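Local coordinates for protein tapirin (Caldicellulosiruptor hydrothermalis, PDB 6N2C) that probably binds cellulose and helps the cell adhere to it, using a beta-helical C-terminal domain that carries a zinc ion, at residues N320-K325 with E340-G345; L174-N179 with I449-E454; Q513-T518 with R554-L559; I213-D218 with G243-V248. One frame throughout, in Å; residues are numbered along the deposited sequence. Where two conformers were deposited one is given.

Contact 1: residues N320-K325 with E340-G345; sequences NIWTDK and EIRNDG
Trp322 turns its CG anti to its own carbonyl carbon (chi1 -56°), and Arg342 sets CG between its backbone N and carbonyl carbon (chi1 70°). The two side chains lie side by side, pointing the same way. Arg342 CG rests over one face of the indole in a CH-pi contact, 3.4 Å from Trp322 CG, and Arg342 CD continues over the six-membered ring, 3.6 Å from Trp322 CE2. The chain bends at chi3 (56°), and Arg342 NE lies 2.8 Å from Glu340 OE2. Arg342 NH1 grips the same oxygen from the other face of the carboxylate plane, while Lys318 pairs with Glu340 OE1. Just before these groups in sequence, two parallel strands of the beta-helix pair, Ile321 N giving a hydrogen bond to Glu340 O (2.9 Å). A type II' turn follows; glycine suits position 345 because a CB would collide with Ile321 O, from which Gly345 CA is only 3.3 Å away. An alanine in place of Trp322 would probably leave the Arg342 methylenes without their flat cover, with the salt bridge to Glu340 left to hold the chain. On this face the indole therefore meets mainly hydrocarbon, the guanidinium charge being probably balanced by Glu340.

Contact 2: residues L174-N179 with I449-E454; sequences LAWDSN and IPAIIE
Trp176 and Ile452 carry an apolar contact on the flank of the beta-helix, where the loop ahead of strand 186-190 packs against the first turn of helix 451-457. Some 270 residues of chain separate the two partners, and both lie against strands of the solenoid: Ala175 and Ile452 touch Leu252, while Ala175 and Pro450 touch Leu273. Pro450 is the N-cap residue, a place where the missing N-H of proline costs no helical bond, and its carbonyl accepts from Glu454 N.

With CG anti to the backbone N (chi1 -178°), Trp176 starts its ring off on the side of helix 451-457. Ile452 CD1 stands over one face of the indole, 4.0 Å from the centroid of the six-membered ring, a CH-pi contact that a branched aliphatic chain serves well. The edge of the ring points at the helix backbone, with Trp176 CZ3 3.8 Å from Ala451 C, and the small side chain of Ala451 lets the ring approach this closely. The other branch, Ile452 CG2, lies 3.7 Å from Ala175 O, whose polar partner is Asn251 ND2.

On the loop side, Asp177 makes an Asx turn with Asn179 N and gives its other oxygen, OD2, to Asn231. At the start of the helix, Ile452 N-H has a water for its acceptor. That water sits 2.9 Å from Ile452 N and donates to Leu174 O at 2.8 Å, tying loop to helix through one solvent molecule.

Contact 3: residues Q513-T518 with R554-L559; sequences QIFVIT and RMPQPL
Phe515 and Ile517 project from strand 513-518, one of the parallel strands at the zinc-bearing end of the beta-helix, onto the turn that leads into helix 557-565. The ring of Phe515 is the centre of the contact. Pro556 CD lies over the middle of one ring face, 3.5 Å from the centroid, in a CH-pi contact; this methylene sits next to the peptide nitrogen, so its hydrogens are likely to be slightly positive and well matched to an aromatic face. Arg554 O, 3.6 Å from Phe515 CE1, approaches the ring obliquely, and Met555 CG lies 3.7 Å from Phe515 CD1.

Further along the strand, Leu559 CD2 touches Phe515 CB at 3.6 Å and meets Ile517 CD1 tip to tip at 3.9 Å. Met555, flexible and bent at chi3, brings its SD to 4.0 Å from Ile517 CD1. An alanine in place of Phe515 would probably open a gap beside Pro556 and Met555, though its CB would still meet Leu559.

Phe515 is not a metal ligand: its side chain is about 11 Å from the zinc ion, which His530, Asp532 and Glu551 bind. Ile514 next to it pairs through the backbone with Asp532 and Val534. With Pro556 as N-cap and Leu559 also resting on Ser485 and Val487 of strand 483-488, the arrangement is that of a helix start packed on parallel strands near the end of a beta-helix.

Contact 4: residues I213-D218 with G243-V248; sequences ITLRSD and GNNKVV
Ser217 and Gly243 bring the two segments together, CA atoms 4.3 Å apart and their touching parts running 109° from each other, and Asp218 N joins them with a bond of 2.9 Å to Gly243 O. The backbone of Gly243 takes angles at which a CB would jam against the preceding carbonyl, which calls for glycine; Asn244 has a positive phi that asparagine tolerates better than most residues. Asn245 is the main side-chain link. Its ND2 spends both hydrogens across the contact, on Arg216 O at 3.0 Å in a nearly straight bond and on Asp218 OD2 at 3.1 Å, which it meets from above the carboxylate plane. Each segment lies at a turn between two faces of the beta-helix, in neighbouring coils, and here the Asn245 amide satisfies Arg216 O. Asn245 OD1 accepts from Gly243 N (3.1 Å) and also from Gly242 N. Asp218 OD2 has further partners in Thr226 OG1 and Arg221, the latter a salt bridge that probably balances its charge. Asn244 ND2 donates to Asp218 O at 3.0 Å. On the apolar side, Leu215 CD1 slides past the amide, 3.6 Å from Asn245 CG, and reaches Val247 CG2 at 4.1 Å.

How the contacts relate
Along the chain, contact 4 and then contact 1 are nested inside the long loop that contact 2 closes, and contact 3 follows. Contacts 1 and 4 lie on the solenoid itself, their centres about 25 Å apart; strands 318-321 and 338-341 are neighbours in one parallel array, and 213-214 lies several coils away in it. Contact 2 holds the loop before strand 186-190 and helix 451-457 on the flank. Contact 3 joins helix 557-565 to strand 513-518 at the zinc-bearing end; its nearest atoms are about 9 Å from those of contact 2, and its centre about 48 Å from that of contact 1. Coil-to-coil bonds thus build the long body, while the entering loop and the helices after the coils pack along it.

Contact 1: residues N320-K325 with E340-G345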
loop_
_atom_site.group_PDB
_atom_site.type_symbol
_atom_site.label_atom_id
_atom_site.label_comp_id
_atom_site.label_asym_id
_atom_site.label_seq_id
_atom_site.Cartn_x
_atom_site.Cartn_y
_atom_site.Cartn_z
ATOM N N ASN A 320 6.076 7.547 12.738
ATOM C CA ASN A 320 6.710 8.881 12.884
ATOM C C ASN A 320 5.801 9.888 12.277
ATOM O O ASN A 320 5.533 9.846 11.062
ATOM C CB ASN A 320 8.062 8.891 12.159
ATOM C CG ASN A 320 9.060 8.053 12.828
ATOM O OD1 ASN A 320 9.229 8.191 14.054
ATOM N ND2 ASN A 320 9.716 7.116 12.090
ATOM N N ILE A 321 5.241 10.773 13.074
ATOM C CA ILE A 321 4.454 11.900 12.558
ATOM C C ILE A 321 5.237 13.220 12.900
ATOM O O ILE A 321 5.230 13.632 14.055
ATOM C CB ILE A 321 3.046 11.966 13.118
ATOM C CG1 ILE A 321 2.341 10.603 13.052
ATOM C CG2 ILE A 321 2.259 13.052 12.403
ATOM C CD1 ILE A 321 1.027 10.562 13.796
ATOM N N TRP A 322 5.927 13.787 11.910
ATOM C CA TRP A 322 6.762 14.991 12.103
ATOM C C TRP A 322 6.259 16.179 11.282
ATOM O O TRP A 322 6.850 17.256 11.312
ATOM C CB TRP A 322 8.246 14.688 11.816
ATOM C CG TRP A 322 8.884 13.580 12.589
ATOM C CD1 TRP A 322 8.297 12.622 13.360
ATOM C CD2 TRP A 322 10.257 13.275 12.577
ATOM N NE1 TRP A 322 9.234 11.784 13.862
ATOM C CE2 TRP A 322 10.449 12.188 13.382
ATOM C CE3 TRP A 322 11.361 13.878 11.986
ATOM C CZ2 TRP A 322 11.715 11.615 13.572
ATOM C CZ3 TRP A 322 12.583 13.328 12.162
ATOM C CH2 TRP A 322 12.764 12.213 12.957
ATOM N N THR A 323 5.094 16.017 10.626
ATOM C CA THR A 323 4.429 17.025 9.894
ATOM C C THR A 323 2.939 16.735 9.840
ATOM O O THR A 323 2.512 15.712 10.435
ATOM C CB THR A 323 5.094 17.166 8.501
ATOM O OG1 THR A 323 4.662 18.421 7.955
ATOM C CG2 THR A 323 4.689 15.959 7.562
ATOM N N ASP A 324 2.131 17.568 9.200
ATOM C CA ASP A 324 0.698 17.358 9.113
ATOM C C ASP A 324 0.449 16.329 8.024
ATOM O O ASP A 324 1.083 16.450 6.982
ATOM C CB ASP A 324 -0.077 18.650 8.862
ATOM C CG ASP A 324 0.397 19.443 7.625
ATOM O OD1 ASP A 324 1.628 19.649 7.379
ATOM O OD2 ASP A 324 -0.479 19.829 6.871
ATOM N N LYS A 325 -0.436 15.336 8.193
ATOM C CA LYS A 325 -1.088 14.889 9.422
ATOM C C LYS A 325 -1.582 13.422 9.257
ATOM O O LYS A 325 -1.486 12.819 8.191
ATOM C CB LYS A 325 -2.278 15.767 9.808
ATOM C CG LYS A 325 -3.403 15.871 8.783
ATOM C CD LYS A 325 -4.420 16.927 9.239
ATOM C CE LYS A 325 -5.469 17.307 8.191
ATOM N NZ LYS A 325 -6.539 18.173 8.765
ATOM N N GLU A 340 6.112 8.340 17.503
ATOM C CA GLU A 340 6.930 9.510 17.842
ATOM C C GLU A 340 6.350 10.690 17.054
ATOM O O GLU A 340 6.248 10.628 15.808
ATOM C CB GLU A 340 8.398 9.223 17.541
ATOM C CG GLU A 340 9.291 10.440 17.757
ATOM C CD GLU A 340 10.742 10.132 17.386
ATOM O OE1 GLU A 340 11.110 8.954 17.119
ATOM O OE2 GLU A 340 11.534 11.056 17.436
ATOM N N ILE A 341 5.918 11.752 17.760
ATOM C CA ILE A 341 5.367 12.920 17.132
ATOM C C ILE A 341 6.325 14.061 17.499
ATOM O O ILE A 341 6.571 14.279 18.683
ATOM C CB ILE A 341 3.963 13.210 17.679
ATOM C CG1 ILE A 341 3.083 11.933 17.567
ATOM C CG2 ILE A 341 3.307 14.389 17.039
ATOM C CD1 ILE A 341 1.706 12.079 18.089
ATOM N N ARG A 342 6.907 14.692 16.483
ATOM C CA ARG A 342 7.804 15.807 16.741
ATOM C C ARG A 342 7.635 16.849 15.668
ATOM O O ARG A 342 6.741 16.778 14.818
ATOM C CB ARG A 342 9.214 15.293 16.848
ATOM C CG ARG A 342 9.838 14.808 15.605
ATOM C CD ARG A 342 11.360 14.656 15.797
ATOM N NE ARG A 342 11.713 13.785 16.901
ATOM C CZ ARG A 342 12.418 14.116 18.015
ATOM N NH1 ARG A 342 12.597 13.179 18.933
ATOM N NH2 ARG A 342 12.948 15.334 18.270
ATOM N N ASN A 343 8.385 17.947 15.807
ATOM C CA ASN A 343 8.212 19.099 14.860
ATOM C C ASN A 343 6.755 19.466 14.733
ATOM O O ASN A 343 6.097 19.710 15.707
ATOM C CB ASN A 343 8.917 18.745 13.533
ATOM C CG ASN A 343 10.393 18.433 13.736
ATOM O OD1 ASN A 343 10.980 18.895 14.703
ATOM N ND2 ASN A 343 10.983 17.641 12.865
ATOM N N ASP A 344 6.218 19.558 13.505
ATOM C CA ASP A 344 4.864 19.930 13.234
ATOM C C ASP A 344 3.853 18.711 13.147
ATOM O O ASP A 344 2.694 18.832 12.644
ATOM C CB ASP A 344 4.807 20.663 11.884
ATOM C CG ASP A 344 5.411 22.112 11.974
ATOM O OD1 ASP A 344 5.310 22.699 13.061
ATOM O OD2 ASP A 344 5.982 22.596 10.945
ATOM N N GLY A 345 4.287 17.603 13.705
ATOM C CA GLY A 345 3.429 16.425 13.637
ATOM C C GLY A 345 2.091 16.668 14.242
ATOM O O GLY A 345 1.990 17.234 15.336
HETATM O O HOH W 1 5.775 21.526 8.633
#

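Contact 2: residues L174-N179 with I449-E454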
loop_
_atom_site.group_PDB
_atom_site.type_symbol
_atom_site.label_atom_id
_atom_site.label_comp_id
_atom_site.label_asym_id
_atom_site.label_seq_id
_atom_site.Cartn_x
_atom_site.Cartn_y
_atom_site.Cartn_z
ATOM N N LEU A 174 -10.094 -11.008 5.961
ATOM C CA LEU A 174 -10.032 -9.651 5.454
ATOM C C LEU A 174 -9.324 -9.692 4.111
ATOM O O LEU A 174 -8.230 -10.263 4.023
ATOM C CB LEU A 174 -9.185 -8.815 6.420
ATOM C CG LEU A 174 -8.987 -7.320 5.969
ATOM C CD1 LEU A 174 -10.301 -6.603 5.731
ATOM C CD2 LEU A 174 -8.192 -6.687 7.059
ATOM N N ALA A 175 -9.991 -9.133 3.120
ATOM C CA ALA A 175 -9.427 -8.978 1.755
ATOM C C ALA A 175 -9.148 -10.294 1.073
ATOM O O ALA A 175 -8.414 -10.361 0.123
ATOM C CB ALA A 175 -8.202 -8.055 1.697
ATOM N N TRP A 176 -9.768 -11.385 1.533
ATOM C CA TRP A 176 -9.599 -12.637 0.810
ATOM C C TRP A 176 -10.174 -12.537 -0.574
ATOM O O TRP A 176 -11.283 -12.103 -0.730
ATOM C CB TRP A 176 -10.286 -13.779 1.564
ATOM C CG TRP A 176 -10.027 -15.077 0.762
ATOM C CD1 TRP A 176 -10.773 -15.582 -0.283
ATOM C CD2 TRP A 176 -8.902 -15.882 0.886
ATOM N NE1 TRP A 176 -10.143 -16.694 -0.782
ATOM C CE2 TRP A 176 -8.992 -16.900 -0.079
ATOM C CE3 TRP A 176 -7.781 -15.867 1.749
ATOM C CZ2 TRP A 176 -8.000 -17.846 -0.237
ATOM C CZ3 TRP A 176 -6.814 -16.817 1.617
ATOM C CH2 TRP A 176 -6.942 -17.833 0.612
ATOM N N ASP A 177 -9.418 -12.889 -1.614
ATOM C CA ASP A 177 -9.944 -12.753 -2.989
ATOM C C ASP A 177 -9.371 -13.969 -3.755
ATOM O O ASP A 177 -8.190 -14.002 -4.081
ATOM C CB ASP A 177 -9.480 -11.432 -3.656
ATOM C CG ASP A 177 -10.018 -11.256 -5.042
ATOM O OD1 ASP A 177 -10.620 -12.210 -5.620
ATOM O OD2 ASP A 177 -9.822 -10.147 -5.624
ATOM N N SER A 178 -10.189 -14.976 -4.005
ATOM C CA SER A 178 -9.670 -16.175 -4.691
ATOM C C SER A 178 -9.169 -15.925 -6.094
ATOM O O SER A 178 -8.353 -16.706 -6.596
ATOM C CB SER A 178 -10.715 -17.335 -4.682
ATOM O OG SER A 178 -11.088 -17.723 -3.361
ATOM N N ASN A 179 -9.605 -14.856 -6.753
ATOM C CA ASN A 179 -9.028 -14.468 -8.045
ATOM C C ASN A 179 -7.526 -14.112 -7.985
ATOM O O ASN A 179 -6.882 -14.130 -9.007
ATOM C CB ASN A 179 -9.648 -13.275 -8.701
ATOM C CG ASN A 179 -11.104 -13.472 -9.094
ATOM O OD1 ASN A 179 -11.892 -12.540 -8.911
ATOM N ND2 ASN A 179 -11.454 -14.565 -9.631
ATOM N N ILE A 449 -2.890 -11.553 11.306
ATOM C CA ILE A 449 -2.431 -11.405 9.895
ATOM C C ILE A 449 -3.468 -12.086 8.971
ATOM O O ILE A 449 -3.836 -13.281 9.198
ATOM C CB ILE A 449 -1.109 -12.056 9.651
ATOM C CG1 ILE A 449 -0.017 -11.475 10.532
ATOM C CG2 ILE A 449 -0.748 -11.968 8.182
ATOM C CD1 ILE A 449 -0.010 -9.969 10.589
ATOM N N PRO A 450 -4.005 -11.349 7.984
ATOM C CA PRO A 450 -5.010 -11.895 7.103
ATOM C C PRO A 450 -4.464 -13.104 6.351
ATOM O O PRO A 450 -3.315 -13.145 5.943
ATOM C CB PRO A 450 -5.298 -10.752 6.143
ATOM C CG PRO A 450 -5.084 -9.528 6.975
ATOM C CD PRO A 450 -3.781 -9.939 7.649
ATOM N N ALA A 451 -5.349 -14.078 6.173
ATOM C CA ALA A 451 -5.011 -15.316 5.505
ATOM C C ALA A 451 -4.522 -15.088 4.107
ATOM O O ALA A 451 -3.553 -15.712 3.720
ATOM C CB ALA A 451 -6.204 -16.268 5.461
ATOM N N ILE A 452 -5.115 -14.137 3.433
ATOM C CA ILE A 452 -4.675 -13.812 2.073
ATOM C C ILE A 452 -3.207 -13.405 2.042
ATOM O O ILE A 452 -2.468 -13.780 1.111
ATOM C CB ILE A 452 -5.599 -12.810 1.365
ATOM C CG1 ILE A 452 -5.394 -12.729 -0.112
ATOM C CG2 ILE A 452 -5.404 -11.410 1.946
ATOM C CD1 ILE A 452 -5.610 -13.992 -0.877
ATOM N N ILE A 453 -2.738 -12.637 3.041
ATOM C CA ILE A 453 -1.347 -12.238 3.087
ATOM C C ILE A 453 -0.427 -13.399 3.403
ATOM O O ILE A 453 0.644 -13.542 2.793
ATOM C CB ILE A 453 -1.120 -11.094 4.151
ATOM C CG1 ILE A 453 -1.967 -9.873 3.806
ATOM C CG2 ILE A 453 0.378 -10.825 4.363
ATOM C CD1 ILE A 453 -1.618 -9.127 2.533
ATOM N N GLU A 454 -0.843 -14.279 4.327
ATOM C CA GLU A 454 -0.122 -15.485 4.611
ATOM C C GLU A 454 0.114 -16.281 3.347
ATOM O O GLU A 454 1.286 -16.724 3.098
ATOM C CB GLU A 454 -0.831 -16.357 5.631
ATOM C CG GLU A 454 -0.804 -15.783 7.001
ATOM C CD GLU A 454 -1.663 -16.585 8.015
ATOM O OE1 GLU A 454 -2.180 -17.708 7.663
ATOM O OE2 GLU A 454 -1.893 -15.997 9.121
HETATM O O HOH W 2 -7.699 -13.017 4.158
#

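Contact 3: residues Q513-T518 with R554-L559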
loop_
_atom_site.group_PDB
_atom_site.type_symbol
_atom_site.label_atom_id
_atom_site.label_comp_id
_atom_site.label_asym_id
_atom_site.label_seq_id
_atom_site.Cartn_x
_atom_site.Cartn_y
_atom_site.Cartn_z
ATOM N N GLN A 513 -6.707 -5.905 -29.840
ATOM C CA GLN A 513 -6.213 -6.350 -28.567
ATOM C C GLN A 513 -4.941 -7.098 -28.722
ATOM O O GLN A 513 -4.717 -7.757 -29.704
ATOM C CB GLN A 513 -7.252 -7.151 -27.822
ATOM C CG GLN A 513 -8.663 -6.515 -27.646
ATOM C CD GLN A 513 -9.772 -7.418 -27.210
ATOM O OE1 GLN A 513 -9.600 -8.656 -27.182
ATOM N NE2 GLN A 513 -10.966 -6.845 -26.935
ATOM N N ILE A 514 -4.115 -7.033 -27.656
ATOM C CA ILE A 514 -2.778 -7.603 -27.680
ATOM C C ILE A 514 -2.604 -8.438 -26.431
ATOM O O ILE A 514 -2.772 -7.928 -25.339
ATOM C CB ILE A 514 -1.697 -6.509 -27.764
ATOM C CG1 ILE A 514 -1.773 -5.674 -29.059
ATOM C CG2 ILE A 514 -0.310 -7.093 -27.609
ATOM C CD1 ILE A 514 -1.438 -6.465 -30.245
ATOM N N PHE A 515 -2.210 -9.703 -26.606
ATOM C CA PHE A 515 -1.979 -10.590 -25.467
ATOM C C PHE A 515 -0.584 -11.200 -25.608
ATOM O O PHE A 515 -0.327 -11.952 -26.563
ATOM C CB PHE A 515 -3.069 -11.687 -25.436
ATOM C CG PHE A 515 -4.416 -11.134 -25.330
ATOM C CD1 PHE A 515 -4.975 -10.779 -24.125
ATOM C CD2 PHE A 515 -5.161 -10.873 -26.514
ATOM C CE1 PHE A 515 -6.249 -10.233 -24.037
ATOM C CE2 PHE A 515 -6.384 -10.302 -26.414
ATOM C CZ PHE A 515 -6.945 -10.025 -25.220
ATOM N N VAL A 516 0.288 -10.881 -24.658
ATOM C CA VAL A 516 1.682 -11.353 -24.643
ATOM C C VAL A 516 1.996 -12.124 -23.396
ATOM O O VAL A 516 1.782 -11.641 -22.279
ATOM C CB VAL A 516 2.659 -10.190 -24.860
ATOM C CG1 VAL A 516 4.075 -10.730 -24.917
ATOM C CG2 VAL A 516 2.373 -9.457 -26.114
ATOM N N ILE A 517 2.487 -13.368 -23.552
ATOM C CA ILE A 517 2.905 -14.180 -22.450
ATOM C C ILE A 517 4.303 -14.691 -22.783
ATOM O O ILE A 517 4.415 -15.473 -23.765
ATOM C CB ILE A 517 1.979 -15.349 -22.186
ATOM C CG1 ILE A 517 0.520 -14.875 -21.915
ATOM C CG2 ILE A 517 2.489 -16.122 -20.941
ATOM C CD1 ILE A 517 -0.303 -14.780 -23.200
ATOM N N THR A 518 5.318 -14.316 -22.014
ATOM C CA THR A 518 6.696 -14.556 -22.532
ATOM C C THR A 518 7.693 -14.836 -21.471
ATOM O O THR A 518 7.514 -14.434 -20.313
ATOM C CB THR A 518 7.193 -13.384 -23.336
ATOM O OG1 THR A 518 8.533 -13.675 -23.838
ATOM C CG2 THR A 518 7.269 -12.094 -22.556
ATOM N N ARG A 554 -9.780 -9.630 -20.554
ATOM C CA ARG A 554 -9.566 -11.094 -20.443
ATOM C C ARG A 554 -8.980 -11.722 -21.704
ATOM O O ARG A 554 -9.416 -11.447 -22.847
ATOM C CB ARG A 554 -10.866 -11.751 -19.981
ATOM C CG ARG A 554 -10.768 -13.215 -19.618
ATOM C CD ARG A 554 -12.108 -13.682 -18.994
ATOM N NE ARG A 554 -11.994 -15.036 -18.464
ATOM C CZ ARG A 554 -12.230 -16.178 -19.117
ATOM N NH1 ARG A 554 -12.666 -16.254 -20.399
ATOM N NH2 ARG A 554 -12.028 -17.301 -18.440
ATOM N N MET A 555 -7.992 -12.600 -21.523
ATOM C CA MET A 555 -7.461 -13.317 -22.638
ATOM C C MET A 555 -8.566 -14.080 -23.413
ATOM O O MET A 555 -9.473 -14.655 -22.747
ATOM C CB MET A 555 -6.380 -14.353 -22.163
ATOM C CG MET A 555 -5.035 -13.679 -21.780
ATOM S SD MET A 555 -3.789 -14.957 -21.333
ATOM C CE MET A 555 -4.267 -15.419 -19.773
ATOM N N PRO A 556 -8.373 -14.217 -24.717
ATOM C CA PRO A 556 -9.399 -14.953 -25.476
ATOM C C PRO A 556 -9.377 -16.447 -24.981
ATOM O O PRO A 556 -8.312 -17.016 -24.630
ATOM C CB PRO A 556 -8.921 -14.846 -26.894
ATOM C CG PRO A 556 -8.049 -13.602 -26.917
ATOM C CD PRO A 556 -7.395 -13.582 -25.604
ATOM N N GLN A 557 -10.552 -17.057 -25.032
ATOM C CA GLN A 557 -10.664 -18.402 -24.503
ATOM C C GLN A 557 -9.710 -19.383 -25.167
ATOM O O GLN A 557 -9.218 -20.232 -24.451
ATOM C CB GLN A 557 -12.135 -18.885 -24.530
ATOM C CG GLN A 557 -12.330 -20.183 -23.737
ATOM C CD GLN A 557 -12.021 -20.001 -22.268
ATOM O OE1 GLN A 557 -12.539 -19.119 -21.622
ATOM N NE2 GLN A 557 -11.244 -20.884 -21.738
ATOM N N PRO A 558 -9.467 -19.303 -26.470
ATOM C CA PRO A 558 -8.555 -20.276 -27.103
ATOM C C PRO A 558 -7.111 -20.096 -26.581
ATOM O O PRO A 558 -6.355 -21.081 -26.443
ATOM C CB PRO A 558 -8.581 -19.941 -28.565
ATOM C CG PRO A 558 -9.738 -19.004 -28.748
ATOM C CD PRO A 558 -10.212 -18.504 -27.476
ATOM N N LEU A 559 -6.813 -18.875 -26.164
ATOM C CA LEU A 559 -5.449 -18.635 -25.572
ATOM C C LEU A 559 -5.421 -19.203 -24.174
ATOM O O LEU A 559 -4.438 -19.845 -23.817
ATOM C CB LEU A 559 -5.065 -17.146 -25.665
ATOM C CG LEU A 559 -3.734 -16.697 -25.003
ATOM C CD1 LEU A 559 -2.627 -17.379 -25.831
ATOM C CD2 LEU A 559 -3.648 -15.191 -25.092
#

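Contact 4: residues I213-D218 with G243-V248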
loop_
_atom_site.group_PDB
_atom_site.type_symbol
_atom_site.label_atom_id
_atom_site.label_comp_id
_atom_site.label_asym_id
_atom_site.label_seq_id
_atom_site.Cartn_x
_atom_site.Cartn_y
_atom_site.Cartn_z
ATOM N N ILE A 213 7.734 -2.082 -8.558
ATOM C CA ILE A 213 6.893 -1.390 -9.535
ATOM C C ILE A 213 7.209 0.095 -9.408
ATOM O O ILE A 213 7.113 0.634 -8.289
ATOM C CB ILE A 213 5.424 -1.611 -9.300
ATOM C CG1 ILE A 213 5.093 -3.089 -9.415
ATOM C CG2 ILE A 213 4.640 -0.733 -10.250
ATOM C CD1 ILE A 213 3.616 -3.431 -9.194
ATOM N N THR A 214 7.662 0.730 -10.479
ATOM C CA THR A 214 8.030 2.145 -10.433
ATOM C C THR A 214 7.141 3.004 -11.334
ATOM O O THR A 214 7.065 2.783 -12.558
ATOM C CB THR A 214 9.502 2.321 -10.864
ATOM O OG1 THR A 214 10.359 1.563 -9.978
ATOM C CG2 THR A 214 9.891 3.772 -10.730
ATOM N N LEU A 215 6.474 4.000 -10.743
ATOM C CA LEU A 215 5.803 5.015 -11.461
ATOM C C LEU A 215 6.733 6.239 -11.684
ATOM O O LEU A 215 7.694 6.483 -10.915
ATOM C CB LEU A 215 4.590 5.529 -10.724
ATOM C CG LEU A 215 3.471 4.512 -10.550
ATOM C CD1 LEU A 215 2.391 5.206 -9.741
ATOM C CD2 LEU A 215 2.859 4.179 -11.897
ATOM N N ARG A 216 6.440 6.943 -12.755
ATOM C CA ARG A 216 7.092 8.253 -13.074
ATOM C C ARG A 216 6.084 9.320 -12.838
ATOM O O ARG A 216 4.905 9.058 -12.748
ATOM C CB ARG A 216 7.658 8.299 -14.516
ATOM C CG ARG A 216 8.582 7.133 -14.820
ATOM C CD ARG A 216 9.780 7.050 -13.859
ATOM N NE ARG A 216 10.802 6.088 -14.309
ATOM C CZ ARG A 216 11.851 5.744 -13.589
ATOM N NH1 ARG A 216 12.051 6.297 -12.367
ATOM N NH2 ARG A 216 12.697 4.836 -14.075
ATOM N N SER A 217 6.537 10.554 -12.761
ATOM C CA SER A 217 5.656 11.654 -12.516
ATOM C C SER A 217 4.629 11.869 -13.649
ATOM O O SER A 217 4.913 11.628 -14.861
ATOM C CB SER A 217 6.456 12.966 -12.322
ATOM O OG SER A 217 6.896 13.401 -13.610
ATOM N N ASP A 218 3.434 12.243 -13.251
ATOM C CA ASP A 218 2.364 12.595 -14.143
ATOM C C ASP A 218 2.297 14.121 -14.270
ATOM O O ASP A 218 1.950 14.845 -13.374
ATOM C CB ASP A 218 1.063 12.047 -13.677
ATOM C CG ASP A 218 0.946 10.505 -13.870
ATOM O OD1 ASP A 218 1.706 9.894 -14.700
ATOM O OD2 ASP A 218 0.122 9.945 -13.123
ATOM N N GLY A 243 5.228 11.110 -8.574
ATOM C CA GLY A 243 4.652 12.449 -8.420
ATOM C C GLY A 243 3.373 12.691 -9.141
ATOM O O GLY A 243 3.246 12.307 -10.312
ATOM N N ASN A 244 2.395 13.261 -8.424
ATOM C CA ASN A 244 1.084 13.516 -8.977
ATOM C C ASN A 244 0.379 12.225 -9.523
ATOM O O ASN A 244 -0.497 12.312 -10.405
ATOM C CB ASN A 244 1.144 14.581 -10.051
ATOM C CG ASN A 244 -0.179 15.182 -10.341
ATOM O OD1 ASN A 244 -0.964 15.517 -9.452
ATOM N ND2 ASN A 244 -0.430 15.372 -11.624
ATOM N N ASN A 245 0.739 11.086 -8.929
ATOM C CA ASN A 245 0.146 9.770 -9.333
ATOM C C ASN A 245 -1.011 9.516 -8.422
ATOM O O ASN A 245 -0.914 9.729 -7.141
ATOM C CB ASN A 245 1.120 8.663 -9.136
ATOM C CG ASN A 245 2.421 8.843 -9.910
ATOM O OD1 ASN A 245 3.472 8.631 -9.346
ATOM N ND2 ASN A 245 2.366 9.139 -11.209
ATOM N N LYS A 246 -2.106 8.978 -8.989
ATOM C CA LYS A 246 -3.321 8.687 -8.218
ATOM C C LYS A 246 -3.660 7.186 -8.392
ATOM O O LYS A 246 -4.034 6.771 -9.502
ATOM C CB LYS A 246 -4.488 9.563 -8.641
ATOM C CG LYS A 246 -4.173 11.057 -8.925
ATOM C CD LYS A 246 -3.708 11.846 -7.747
ATOM C CE LYS A 246 -3.369 13.273 -8.169
ATOM N NZ LYS A 246 -3.264 14.138 -6.963
ATOM N N VAL A 247 -3.556 6.429 -7.313
ATOM C CA VAL A 247 -3.623 4.921 -7.357
ATOM C C VAL A 247 -4.818 4.539 -6.517
ATOM O O VAL A 247 -4.957 4.992 -5.383
ATOM C CB VAL A 247 -2.362 4.296 -6.838
ATOM C CG1 VAL A 247 -2.484 2.754 -6.718
ATOM C CG2 VAL A 247 -1.197 4.605 -7.774
ATOM N N VAL A 248 -5.679 3.635 -7.045
ATOM C CA VAL A 248 -6.861 3.193 -6.355
ATOM C C VAL A 248 -6.821 1.642 -6.413
ATOM O O VAL A 248 -6.800 1.117 -7.528
ATOM C CB VAL A 248 -8.179 3.652 -7.069
ATOM C CG1 VAL A 248 -9.370 3.206 -6.234
ATOM C CG2 VAL A 248 -8.199 5.179 -7.155
#